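Local atomic coordinates of FAD dependent oxidoreductase (Chelativorans sp. BNC1, PDB entry 6PXS), a protein that acts as an iminodiacetate oxidase, a flavoprotein of the DadA oxidoreductase family that binds FAD as its cofactor. Residues L230-V235 with P292-A297; L214-P219 with P321-L326; A117-R122 with H143-A148; M1-I6 with L22-E27; K224-H229 with Y273-R278. All blocks are in the same frame, centred on the assembly; numbering follows the deposited sequence.

Interaction 1: residues L230-V235 with P292-A297; sequences LHLPGV and PGLADA
Leu230, near the end of strand 220-231, directs its CB at the loop 292-297 and meets Leu294 and Ala297 there. Its CG stands anti to the carbonyl carbon (chi1 -53°), and beyond it CD1 touches Leu294 CD1 at 3.9 Å, with Leu294 CB almost as near. The two leucines cross at about a right angle. Closer to the backbone, Leu230 CB is 4.4 Å from Ala297 CB. His231 takes part through its main chain: its CB points away from the loop, and the side chain touches Ser257, Thr298 and Ile300, while His231 O lies 3.6 Å from Ala297 CB. Leu232 follows with both methyls engaged. CD1 rests 3.5 Å from Ala297 CB, and CD2 reaches past it to Leu294 CD2 at 4.1 Å, again with the side chains at about a right angle. Ala297 CB is thus approached by Leu230 CB, His231 O and both methyls of Leu232. From Leu232 to Val235 a type II turn carries the chain away, with Gly234 at positive phi in its third position. Opposite, a type I turn runs from Leu294 to Ala297, and both side chains reach the strand end. Backbone pairing of His231 with Thr298 and of Leu232 with Ser257 fixes the strand end, and Asp296 O accepts a hydrogen bond from Arg274 NH2 of the second subunit. Between the segments themselves only apolar groups and one carbonyl oxygen meet, consistent with a hydrophobic contact, the directional bonds of the strand end being made to Thr298 and Ser257.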
# COMPACT_ATOMS: atom_id res chain seq x y z
N LEU A 230 7.69 -11.81 7.37
CA LEU A 230 8.71 -11.12 8.15
C LEU A 230 9.96 -10.91 7.31
O LEU A 230 10.14 -11.52 6.25
CB LEU A 230 9.06 -11.92 9.40
CG LEU A 230 7.89 -12.33 10.29
CD1 LEU A 230 8.39 -13.14 11.47
CD2 LEU A 230 7.12 -11.11 10.78
N HIS A 231 10.82 -10.02 7.80
CA HIS A 231 12.06 -9.68 7.11
C HIS A 231 13.19 -9.60 8.13
O HIS A 231 13.06 -8.89 9.13
CB HIS A 231 11.92 -8.36 6.36
CG HIS A 231 13.16 -7.93 5.64
ND1 HIS A 231 13.72 -8.66 4.61
CD2 HIS A 231 13.95 -6.84 5.79
CE1 HIS A 231 14.80 -8.04 4.17
NE2 HIS A 231 14.96 -6.94 4.87
N LEU A 232 14.27 -10.33 7.88
CA LEU A 232 15.44 -10.36 8.76
C LEU A 232 16.59 -9.61 8.08
O LEU A 232 17.43 -10.23 7.43
CB LEU A 232 15.85 -11.80 9.07
CG LEU A 232 15.00 -12.59 10.07
CD1 LEU A 232 15.03 -11.93 11.44
CD2 LEU A 232 13.58 -12.76 9.57
N PRO A 233 16.67 -8.28 8.22
CA PRO A 233 17.64 -7.51 7.44
C PRO A 233 19.07 -8.03 7.55
O PRO A 233 19.65 -8.07 8.64
CB PRO A 233 17.52 -6.09 8.01
CG PRO A 233 16.86 -6.25 9.33
CD PRO A 233 15.95 -7.42 9.19
N GLY A 234 19.64 -8.43 6.42
CA GLY A 234 21.02 -8.88 6.38
C GLY A 234 21.25 -10.28 6.90
O GLY A 234 22.31 -10.55 7.47
N VAL A 235 20.29 -11.18 6.70
CA VAL A 235 20.37 -12.55 7.21
C VAL A 235 20.20 -13.51 6.05
O VAL A 235 19.21 -13.42 5.30
CB VAL A 235 19.31 -12.80 8.29
CG1 VAL A 235 19.37 -14.24 8.78
CG2 VAL A 235 19.49 -11.82 9.44
N PRO A 292 11.69 -17.33 19.29
CA PRO A 292 11.91 -15.99 19.86
C PRO A 292 12.86 -15.13 19.04
O PRO A 292 12.85 -13.90 19.20
CB PRO A 292 12.48 -16.28 21.26
CG PRO A 292 12.06 -17.69 21.56
CD PRO A 292 12.05 -18.40 20.24
N GLY A 293 13.68 -15.73 18.18
CA GLY A 293 14.60 -14.95 17.37
C GLY A 293 13.91 -14.04 16.38
O GLY A 293 14.53 -13.09 15.89
N LEU A 294 12.65 -14.30 16.07
CA LEU A 294 11.88 -13.44 15.18
C LEU A 294 11.32 -12.21 15.88
O LEU A 294 10.61 -11.43 15.24
CB LEU A 294 10.74 -14.24 14.55
CG LEU A 294 11.16 -15.47 13.74
CD1 LEU A 294 9.94 -16.26 13.28
CD2 LEU A 294 12.01 -15.06 12.54
N ALA A 295 11.64 -12.01 17.16
CA ALA A 295 11.02 -10.94 17.93
C ALA A 295 11.27 -9.58 17.29
O ALA A 295 10.34 -8.80 17.06
CB ALA A 295 11.54 -10.96 19.36
N ASP A 296 12.54 -9.27 16.99
CA ASP A 296 12.91 -7.99 16.42
C ASP A 296 13.08 -8.06 14.91
O ASP A 296 13.90 -7.33 14.34
CB ASP A 296 14.19 -7.47 17.08
CG ASP A 296 13.93 -6.90 18.47
OD1 ASP A 296 12.86 -6.29 18.67
OD2 ASP A 296 14.79 -7.07 19.35
N ALA A 297 12.32 -8.92 14.24
CA ALA A 297 12.28 -8.95 12.79
C ALA A 297 11.21 -7.98 12.29
O ALA A 297 10.22 -7.72 12.98
CB ALA A 297 11.98 -10.36 12.28

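Interaction 2: residues L214-P219 with P321-L326; sequences LGLRHP and PQIAGL
Leu214, Leu216, Ile323 and Leu326 meet through aliphatic carbons, and no side-chain ring or amide takes part. The His218 imidazole, a flat group of the first segment, belongs to another surface: it lies on Ala207, Ala208 and Leu211 of helix 207-211, and its NE2 is hydrogen-bonded to Asn330 ND2. In the contact itself Leu214 and Leu326 approach tip to tip, CD1 of the first 3.8 Å from CD2 of the second. Leu326 CG stands anti to the backbone N (chi1 179°), whereas the CG of Leu214 is anti to the carbonyl carbon. Leu216 sends its two methyls to different partners: CD2 comes to 4.2 Å from Ile323 CD1, at a slant to that chain, and CD1 lies 4.4 Å from Leu326 CD2. Ile323 CD1 also faces Leu214, 4.3 Å from its O and 4.4 Å from its CB, completing a ring of four side chains. Leu177 and Leu179 of strand 176-180 cover Leu214, and Val320 touches both Leu216 and Leu326. Methyl-to-methyl contacts of this kind carry no polar direction, so the loop after helix 207-211 is joined to the loop 321-325 and the first residue of strand 326-330 by a small hydrophobic cluster.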
# COMPACT_ATOMS: atom_id res chain seq x y z
N LEU A 214 -26.60 -23.86 -12.33
CA LEU A 214 -26.90 -25.08 -13.07
C LEU A 214 -27.60 -26.12 -12.22
O LEU A 214 -27.63 -27.30 -12.59
CB LEU A 214 -25.61 -25.66 -13.66
CG LEU A 214 -24.70 -24.66 -14.38
CD1 LEU A 214 -23.47 -25.35 -14.93
CD2 LEU A 214 -25.45 -23.95 -15.50
N GLY A 215 -28.17 -25.72 -11.08
CA GLY A 215 -28.82 -26.66 -10.19
C GLY A 215 -27.89 -27.50 -9.36
O GLY A 215 -28.35 -28.43 -8.68
N LEU A 216 -26.59 -27.22 -9.38
CA LEU A 216 -25.63 -27.99 -8.61
C LEU A 216 -25.57 -27.48 -7.17
O LEU A 216 -25.93 -26.34 -6.86
CB LEU A 216 -24.24 -27.90 -9.24
CG LEU A 216 -24.12 -28.41 -10.68
CD1 LEU A 216 -22.77 -28.03 -11.26
CD2 LEU A 216 -24.32 -29.91 -10.73
N ARG A 217 -25.11 -28.36 -6.28
CA ARG A 217 -24.87 -28.03 -4.87
C ARG A 217 -23.39 -28.28 -4.61
O ARG A 217 -22.99 -29.35 -4.16
CB ARG A 217 -25.76 -28.87 -3.95
N HIS A 218 -22.58 -27.26 -4.89
CA HIS A 218 -21.13 -27.33 -4.75
C HIS A 218 -20.74 -27.04 -3.30
O HIS A 218 -20.82 -25.89 -2.86
CB HIS A 218 -20.46 -26.33 -5.70
CG HIS A 218 -19.01 -26.59 -5.94
ND1 HIS A 218 -18.54 -27.80 -6.39
CD2 HIS A 218 -17.93 -25.78 -5.81
CE1 HIS A 218 -17.22 -27.73 -6.53
NE2 HIS A 218 -16.83 -26.52 -6.18
N PRO A 219 -20.31 -28.05 -2.52
CA PRO A 219 -20.02 -27.83 -1.09
C PRO A 219 -18.60 -27.34 -0.84
O PRO A 219 -17.80 -27.98 -0.15
CB PRO A 219 -20.27 -29.22 -0.50
CG PRO A 219 -19.81 -30.15 -1.57
CD PRO A 219 -20.11 -29.47 -2.90
N PRO A 321 -21.69 -35.17 -13.50
CA PRO A 321 -22.69 -36.13 -13.99
C PRO A 321 -23.92 -35.43 -14.55
O PRO A 321 -24.38 -34.42 -14.01
CB PRO A 321 -23.03 -36.96 -12.75
CG PRO A 321 -21.88 -36.79 -11.84
CD PRO A 321 -21.37 -35.40 -12.08
N GLN A 322 -24.44 -35.97 -15.64
CA GLN A 322 -25.66 -35.55 -16.32
C GLN A 322 -25.51 -34.20 -17.02
O GLN A 322 -26.50 -33.70 -17.58
CB GLN A 322 -26.86 -35.50 -15.36
CG GLN A 322 -26.99 -36.76 -14.53
CD GLN A 322 -28.20 -36.73 -13.62
OE1 GLN A 322 -29.20 -36.08 -13.92
NE2 GLN A 322 -28.11 -37.42 -12.49
N ILE A 323 -24.32 -33.60 -17.03
CA ILE A 323 -24.08 -32.33 -17.70
C ILE A 323 -22.87 -32.51 -18.60
O ILE A 323 -21.78 -32.87 -18.13
CB ILE A 323 -23.85 -31.19 -16.69
CG1 ILE A 323 -25.07 -31.06 -15.78
CG2 ILE A 323 -23.57 -29.88 -17.43
CD1 ILE A 323 -25.03 -29.86 -14.86
N ALA A 324 -23.05 -32.26 -19.89
CA ALA A 324 -22.01 -32.44 -20.88
C ALA A 324 -21.16 -31.18 -21.01
O ALA A 324 -21.64 -30.06 -20.82
CB ALA A 324 -22.60 -32.80 -22.24
N GLY A 325 -19.88 -31.38 -21.32
CA GLY A 325 -18.99 -30.26 -21.57
C GLY A 325 -18.66 -29.44 -20.34
O GLY A 325 -18.44 -28.23 -20.46
N LEU A 326 -18.63 -30.06 -19.16
CA LEU A 326 -18.32 -29.36 -17.93
C LEU A 326 -17.39 -30.21 -17.08
O LEU A 326 -17.59 -31.42 -16.95
CB LEU A 326 -19.59 -29.02 -17.14
CG LEU A 326 -19.38 -28.29 -15.81
CD1 LEU A 326 -18.63 -26.99 -16.02
CD2 LEU A 326 -20.72 -28.03 -15.12

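Interaction 3: residues A117-R122 with H143-A148; sequences AGTVRR and HIPGGA
Arg121 and His143 face each other as an antiparallel hydrogen-bonded pair, and each satisfies the backbone of the other. His143 N donates to Arg121 O at 2.9 Å, with the donor tilted 31° from the carbonyl plane. Arg121 N returns the bond to His143 O at 3.2 Å, lying in the plane of that carbonyl. The same oxygen has a second visitor, the CA of Val120 at 3.3 Å, in a CA-H...O contact. One more acceptor is used where the strands part: Ala117 O takes a weak bond from Gly146 N, strongly bent at 129°. Here the backbones come close, Gly146 CA lying 3.9 Å from Ala117 CA. Within the turn, Gly147 N donates to Ile144 O, closing a type I turn. Thr119 O instead meets carbon, with Pro145 CD 3.3 Å away and CG beside it. Arg121 and His143 point to one face of the sheet, NH2 and ND1 4.5 Å apart and not bonded. Near the other side, Ile144 CG2 lies 4.0 Å from Ala117 CB, and Ile144 continues onto Trp48 and onto Ile107 of helix 97-111. Ile144 also has a backbone bond to Ala90 of strand 90-93. Arg122 turns away to salt bridges with Asp101 and Glu104. The arrangement is that of a strand, 121-123, outermost within the chain and added antiparallel to strand 141-144 of a four-stranded mixed sheet, with a type I turn leading out of the inner strand.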
# COMPACT_ATOMS: atom_id res chain seq x y z
N ALA A 117 11.49 -38.32 0.66
CA ALA A 117 11.60 -37.66 1.95
C ALA A 117 13.03 -37.63 2.47
O ALA A 117 13.34 -36.83 3.35
CB ALA A 117 10.71 -38.36 2.98
N GLY A 118 13.91 -38.47 1.93
CA GLY A 118 15.26 -38.55 2.44
C GLY A 118 15.34 -39.42 3.68
O GLY A 118 14.43 -40.19 4.00
N THR A 119 16.45 -39.27 4.40
CA THR A 119 16.69 -40.05 5.61
C THR A 119 16.15 -39.27 6.80
O THR A 119 16.75 -38.28 7.23
CB THR A 119 18.18 -40.36 5.77
OG1 THR A 119 18.91 -39.13 5.91
CG2 THR A 119 18.70 -41.12 4.56
N VAL A 120 15.01 -39.71 7.33
CA VAL A 120 14.46 -39.08 8.52
C VAL A 120 15.38 -39.36 9.70
O VAL A 120 15.86 -40.48 9.90
CB VAL A 120 13.04 -39.60 8.79
CG1 VAL A 120 12.47 -38.97 10.06
CG2 VAL A 120 12.13 -39.31 7.60
N ARG A 121 15.64 -38.32 10.49
CA ARG A 121 16.62 -38.41 11.57
C ARG A 121 16.12 -37.56 12.73
O ARG A 121 15.84 -36.37 12.55
CB ARG A 121 17.99 -37.93 11.09
CG ARG A 121 19.07 -37.89 12.15
CD ARG A 121 20.43 -37.67 11.50
NE ARG A 121 20.42 -36.54 10.58
CZ ARG A 121 21.34 -36.32 9.64
NH1 ARG A 121 22.35 -37.16 9.48
NH2 ARG A 121 21.24 -35.26 8.85
N ARG A 122 16.01 -38.17 13.91
CA ARG A 122 15.54 -37.44 15.08
C ARG A 122 16.69 -36.66 15.69
O ARG A 122 17.75 -37.22 16.00
CB ARG A 122 14.94 -38.40 16.11
CG ARG A 122 14.30 -37.68 17.28
CD ARG A 122 13.49 -38.62 18.14
NE ARG A 122 12.62 -37.90 19.06
CZ ARG A 122 11.74 -38.47 19.87
NH1 ARG A 122 11.62 -39.79 19.90
NH2 ARG A 122 10.99 -37.73 20.67
N HIS A 143 13.90 -34.38 11.61
CA HIS A 143 14.43 -33.77 10.40
C HIS A 143 14.00 -34.59 9.19
O HIS A 143 14.29 -35.79 9.11
CB HIS A 143 15.96 -33.68 10.47
CG HIS A 143 16.57 -32.90 9.35
ND1 HIS A 143 17.17 -33.51 8.27
CD2 HIS A 143 16.67 -31.57 9.13
CE1 HIS A 143 17.62 -32.59 7.44
NE2 HIS A 143 17.33 -31.40 7.94
N ILE A 144 13.32 -33.94 8.25
CA ILE A 144 12.90 -34.57 7.00
C ILE A 144 13.60 -33.84 5.85
O ILE A 144 13.09 -32.82 5.37
CB ILE A 144 11.37 -34.51 6.82
CG1 ILE A 144 10.67 -35.14 8.03
CG2 ILE A 144 10.96 -35.24 5.54
CD1 ILE A 144 9.15 -35.06 7.96
N PRO A 145 14.76 -34.32 5.39
CA PRO A 145 15.49 -33.58 4.35
C PRO A 145 14.68 -33.33 3.09
O PRO A 145 15.01 -32.41 2.33
CB PRO A 145 16.70 -34.48 4.06
CG PRO A 145 16.85 -35.34 5.27
CD PRO A 145 15.46 -35.55 5.80
N GLY A 146 13.61 -34.10 2.84
CA GLY A 146 12.86 -33.95 1.61
C GLY A 146 11.87 -32.80 1.60
O GLY A 146 11.41 -32.41 0.52
N GLY A 147 11.54 -32.26 2.77
CA GLY A 147 10.61 -31.14 2.83
C GLY A 147 11.10 -29.96 2.02
O GLY A 147 12.27 -29.58 2.11
N ALA A 148 10.22 -29.37 1.21
CA ALA A 148 10.56 -28.24 0.37
C ALA A 148 9.52 -27.15 0.52
O ALA A 148 8.47 -27.34 1.14
CB ALA A 148 10.67 -28.66 -1.11

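Interaction 4: residues M1-I6 with L22-E27; sequences MRVLII and LGAQVE
Glu27 N donates to Val3 O, the middle bond of a parallel strand pair. Three backbone hydrogen bonds run in alternation: Val3 N to Gln25 O at 3.1 Å, nearly along the C=O axis; Glu27 N to Val3 O, also 3.1 Å; and Ile5 N to Glu27 O at 3.0 Å, the straightest of the three (171°). Glu27 O is approached as well by Leu4 CA at 3.4 Å, a CA-H...O contact. Of the apolar contacts, the nearest is Ile5 CD1 with Val26 CG1 at 3.5 Å, where the side chains cross obliquely. Val26 CG1 stands anti to its backbone N (chi1 -177°), which brings it over to Ile5. Val3 CG2 is 4.4 Å from Ala24 CB. Ala16 and Leu19 of helix 10-20 cover this face, touching Val26, Ile5 and Val3. Just before the strands Arg2 bends at chi2 and chi3; its CB lies 3.9 Å from Gln25 CB, and Ala24 CB is at the edge of its guanidinium, near the plane. The carboxylate of Glu27, carried on an extended chain, has its polar partner in Arg171, with which OE2 forms a salt bridge on the next strand, 169-171. Strand 3-6, helix 10-20 and strand 26-29 form the beta-alpha-beta unit of a Rossmann-type FAD-binding domain, and Ile6 touches the cofactor. Main-chain bonds set the register, while hydrophobic side chains pack one face under helix 10-20, next to what is probably the Rossmann glycine-rich turn.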
# COMPACT_ATOMS: atom_id res chain seq x y z
N MET A 1 -12.62 -23.51 -30.24
CA MET A 1 -13.43 -23.44 -28.99
C MET A 1 -13.10 -24.62 -28.07
O MET A 1 -13.95 -25.09 -27.32
CB MET A 1 -14.93 -23.42 -29.31
CG MET A 1 -15.30 -23.89 -30.71
SD MET A 1 -17.03 -24.39 -30.82
CE MET A 1 -17.65 -23.26 -32.07
N ARG A 2 -11.85 -25.09 -28.12
CA ARG A 2 -11.51 -26.34 -27.47
C ARG A 2 -11.85 -26.31 -25.98
O ARG A 2 -12.71 -27.07 -25.52
CB ARG A 2 -10.02 -26.66 -27.68
CG ARG A 2 -9.73 -27.54 -28.90
CD ARG A 2 -10.42 -28.90 -28.79
NE ARG A 2 -10.17 -29.52 -27.49
CZ ARG A 2 -11.01 -30.34 -26.86
NH1 ARG A 2 -10.68 -30.85 -25.69
NH2 ARG A 2 -12.19 -30.63 -27.40
N VAL A 3 -11.20 -25.44 -25.21
CA VAL A 3 -11.35 -25.44 -23.76
C VAL A 3 -11.45 -24.01 -23.25
O VAL A 3 -10.74 -23.12 -23.72
CB VAL A 3 -10.18 -26.17 -23.07
CG1 VAL A 3 -10.48 -26.38 -21.60
CG2 VAL A 3 -9.89 -27.49 -23.76
N LEU A 4 -12.33 -23.81 -22.27
CA LEU A 4 -12.50 -22.54 -21.58
C LEU A 4 -12.32 -22.78 -20.09
O LEU A 4 -13.02 -23.62 -19.51
CB LEU A 4 -13.88 -21.93 -21.88
CG LEU A 4 -14.25 -20.58 -21.25
CD1 LEU A 4 -15.44 -19.98 -21.98
CD2 LEU A 4 -14.56 -20.71 -19.76
N ILE A 5 -11.38 -22.07 -19.48
CA ILE A 5 -11.02 -22.25 -18.08
C ILE A 5 -11.48 -21.03 -17.30
O ILE A 5 -11.17 -19.89 -17.66
CB ILE A 5 -9.51 -22.47 -17.91
CG1 ILE A 5 -9.05 -23.67 -18.74
CG2 ILE A 5 -9.16 -22.68 -16.44
CD1 ILE A 5 -7.55 -23.87 -18.75
N ILE A 6 -12.21 -21.27 -16.21
CA ILE A 6 -12.75 -20.22 -15.36
C ILE A 6 -11.97 -20.24 -14.05
O ILE A 6 -12.09 -21.18 -13.25
CB ILE A 6 -14.26 -20.40 -15.11
CG1 ILE A 6 -15.02 -20.30 -16.44
CG2 ILE A 6 -14.76 -19.36 -14.11
CD1 ILE A 6 -16.48 -20.65 -16.34
N LEU A 22 -0.59 -29.77 -25.23
CA LEU A 22 -1.13 -30.84 -26.04
C LEU A 22 -1.92 -30.32 -27.24
O LEU A 22 -2.76 -31.04 -27.79
CB LEU A 22 -2.02 -31.76 -25.19
CG LEU A 22 -1.39 -32.20 -23.86
CD1 LEU A 22 -2.24 -33.27 -23.19
CD2 LEU A 22 0.04 -32.69 -24.07
N GLY A 23 -1.68 -29.07 -27.64
CA GLY A 23 -2.27 -28.51 -28.83
C GLY A 23 -3.70 -28.03 -28.69
O GLY A 23 -4.27 -27.55 -29.68
N ALA A 24 -4.29 -28.12 -27.50
CA ALA A 24 -5.65 -27.65 -27.30
C ALA A 24 -5.68 -26.13 -27.24
O ALA A 24 -4.79 -25.49 -26.68
CB ALA A 24 -6.23 -28.24 -26.01
N GLN A 25 -6.72 -25.55 -27.84
CA GLN A 25 -6.91 -24.11 -27.82
C GLN A 25 -7.51 -23.71 -26.47
O GLN A 25 -8.67 -24.01 -26.19
CB GLN A 25 -7.82 -23.68 -28.97
CG GLN A 25 -7.34 -24.14 -30.34
CD GLN A 25 -8.31 -23.78 -31.45
OE1 GLN A 25 -9.30 -23.07 -31.23
NE2 GLN A 25 -8.03 -24.26 -32.66
N VAL A 26 -6.71 -23.04 -25.64
CA VAL A 26 -7.07 -22.72 -24.27
C VAL A 26 -7.42 -21.24 -24.18
O VAL A 26 -6.63 -20.39 -24.59
CB VAL A 26 -5.94 -23.08 -23.29
CG1 VAL A 26 -6.36 -22.81 -21.86
CG2 VAL A 26 -5.52 -24.53 -23.47
N GLU A 27 -8.60 -20.94 -23.63
CA GLU A 27 -9.03 -19.58 -23.35
C GLU A 27 -9.22 -19.45 -21.85
O GLU A 27 -10.13 -20.07 -21.28
CB GLU A 27 -10.32 -19.24 -24.10
CG GLU A 27 -10.86 -17.85 -23.82
CD GLU A 27 -12.12 -17.54 -24.61
OE1 GLU A 27 -12.67 -18.46 -25.25
OE2 GLU A 27 -12.57 -16.37 -24.59

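Interaction 5: residues K224-H229 with Y273-R278; sequences KGQIIH and YRVTAR
Gln226 grips Thr276 with both ends of its amide. NE2 donates to Thr276 OG1 at 2.6 Å, with that oxygen within 5° of the amide plane. OE1 accepts from Thr276 N at 3.2 Å, the donor standing above the carbonyl plane. A further bond from NE2 to Glu266 OE1 is consistent with this orientation of the amide. Lys224 supplies the third hydrogen bond across the contact, NZ to Arg274 O at 2.7 Å; its fully extended chain spans the gap. The remaining contacts set polar atoms against methyls: Lys224 and Thr276 approach tip to tip, NZ to CG2 3.4 Å, and Gln226 OE1 lies 3.9 Å from Val275 CG1. Among charges, Lys224 NZ is 4.3 Å from Arg274 NH1, like beside like. Asp272 bridges to that NH1 and forms a long, weak pair with NZ, which probably eases the repulsion. Thr276 OG1 occupies the crowded position between backbone N and carbonyl carbon (chi1 66°), where it also receives Gly279 N. Across the subunit boundary, Arg274 NE is hydrogen-bonded to Thr298 OG1 of the second subunit. Thr276 is thus the N-cap of helix 277-290, and Gln226 ties that cap to strand 220-231, whose Gly225 touches FAD.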
# COMPACT_ATOMS: atom_id res chain seq x y z
N LYS A 224 -11.27 -18.12 5.42
CA LYS A 224 -10.30 -17.03 5.48
C LYS A 224 -9.01 -17.49 6.16
O LYS A 224 -9.02 -18.33 7.06
CB LYS A 224 -10.90 -15.84 6.24
CG LYS A 224 -9.94 -14.69 6.46
CD LYS A 224 -10.65 -13.51 7.11
CE LYS A 224 -9.70 -12.38 7.44
NZ LYS A 224 -10.39 -11.25 8.11
N GLY A 225 -7.90 -16.93 5.70
CA GLY A 225 -6.61 -17.21 6.29
C GLY A 225 -5.67 -16.02 6.23
O GLY A 225 -5.43 -15.47 5.15
N GLN A 226 -5.14 -15.61 7.37
CA GLN A 226 -4.19 -14.51 7.45
C GLN A 226 -2.79 -15.07 7.66
O GLN A 226 -2.59 -15.93 8.53
CB GLN A 226 -4.56 -13.55 8.59
CG GLN A 226 -6.01 -13.09 8.56
CD GLN A 226 -6.33 -12.10 9.65
OE1 GLN A 226 -5.50 -11.26 10.01
NE2 GLN A 226 -7.54 -12.18 10.18
N ILE A 227 -1.83 -14.58 6.88
CA ILE A 227 -0.47 -15.09 6.89
C ILE A 227 0.49 -13.91 6.96
O ILE A 227 0.31 -12.92 6.24
CB ILE A 227 -0.18 -15.96 5.64
CG1 ILE A 227 1.21 -16.58 5.71
CG2 ILE A 227 -0.34 -15.14 4.37
CD1 ILE A 227 1.44 -17.66 4.68
N ILE A 228 1.49 -14.01 7.83
CA ILE A 228 2.41 -12.91 8.11
C ILE A 228 3.73 -13.14 7.39
O ILE A 228 4.23 -14.27 7.33
CB ILE A 228 2.63 -12.75 9.63
CG1 ILE A 228 1.33 -12.30 10.30
CG2 ILE A 228 3.75 -11.76 9.90
CD1 ILE A 228 1.40 -12.25 11.80
N HIS A 229 4.30 -12.07 6.86
CA HIS A 229 5.59 -12.10 6.18
C HIS A 229 6.57 -11.23 6.96
O HIS A 229 6.30 -10.04 7.19
CB HIS A 229 5.47 -11.61 4.74
CG HIS A 229 4.75 -12.57 3.84
ND1 HIS A 229 5.32 -13.11 2.71
CD2 HIS A 229 3.50 -13.10 3.92
CE1 HIS A 229 4.46 -13.92 2.12
NE2 HIS A 229 3.35 -13.93 2.84
N TYR A 273 -12.33 -9.76 3.35
CA TYR A 273 -10.96 -9.44 2.96
C TYR A 273 -10.42 -8.31 3.83
O TYR A 273 -10.19 -7.18 3.39
CB TYR A 273 -10.90 -9.10 1.48
CG TYR A 273 -9.50 -8.94 0.92
CD1 TYR A 273 -8.61 -10.00 0.92
CD2 TYR A 273 -9.08 -7.72 0.40
CE1 TYR A 273 -7.33 -9.86 0.41
CE2 TYR A 273 -7.81 -7.57 -0.12
CZ TYR A 273 -6.94 -8.64 -0.11
OH TYR A 273 -5.67 -8.50 -0.62
N ARG A 274 -10.22 -8.64 5.11
CA ARG A 274 -9.70 -7.71 6.09
C ARG A 274 -8.60 -8.38 6.89
O ARG A 274 -8.59 -9.61 7.06
CB ARG A 274 -10.80 -7.21 7.05
CG ARG A 274 -11.81 -6.28 6.41
CD ARG A 274 -13.04 -6.06 7.28
NE ARG A 274 -12.71 -5.92 8.70
CZ ARG A 274 -12.77 -6.90 9.59
NH1 ARG A 274 -13.15 -8.12 9.24
NH2 ARG A 274 -12.45 -6.66 10.86
N VAL A 275 -7.66 -7.58 7.37
CA VAL A 275 -6.61 -8.03 8.28
C VAL A 275 -7.06 -7.69 9.69
O VAL A 275 -7.09 -6.51 10.08
CB VAL A 275 -5.26 -7.39 7.95
CG1 VAL A 275 -4.24 -7.71 9.04
CG2 VAL A 275 -4.76 -7.87 6.60
N THR A 276 -7.41 -8.70 10.48
CA THR A 276 -7.98 -8.48 11.79
C THR A 276 -6.89 -8.48 12.87
O THR A 276 -5.74 -8.88 12.63
CB THR A 276 -9.04 -9.54 12.11
OG1 THR A 276 -8.42 -10.83 12.22
CG2 THR A 276 -10.10 -9.57 11.02
N ALA A 277 -7.27 -8.03 14.06
CA ALA A 277 -6.32 -7.92 15.16
C ALA A 277 -6.03 -9.29 15.78
O ALA A 277 -4.86 -9.67 15.94
CB ALA A 277 -6.85 -6.96 16.22
N ARG A 278 -7.08 -10.03 16.14
CA ARG A 278 -6.87 -11.33 16.77
C ARG A 278 -6.20 -12.31 15.82
O ARG A 278 -5.32 -13.08 16.22
CB ARG A 278 -8.20 -11.89 17.27
CG ARG A 278 -8.13 -13.32 17.78
CD ARG A 278 -8.85 -13.48 19.12
NE ARG A 278 -8.01 -13.06 20.24
CZ ARG A 278 -8.45 -12.87 21.48
NH1 ARG A 278 -9.74 -13.07 21.77
NH2 ARG A 278 -7.61 -12.49 22.43

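Overall arrangement
Interactions 1 and 3 lie on the opposite side of the chain's centre from interactions 2 and 4. Interactions 2 and 4 lie together around the sheet that holds strands 3-6, 26-29 and 326-330, their nearest atoms about 7 Å apart. Interactions 1 and 5 share strand 220-231, with centres about 20 Å apart, and helix 277-290 runs between their second segments. Both also meet the second subunit: residues 274-278 of one chain pack on 294-298 of the other, so the two contacts join across the interface. Interaction 3 belongs to a separate sheet, about 25 Å from interaction 1 between centres. FAD lies about 7 Å from the side chain of Gln226 in interaction 5 and about 8 Å from that of Ile5 in interaction 4.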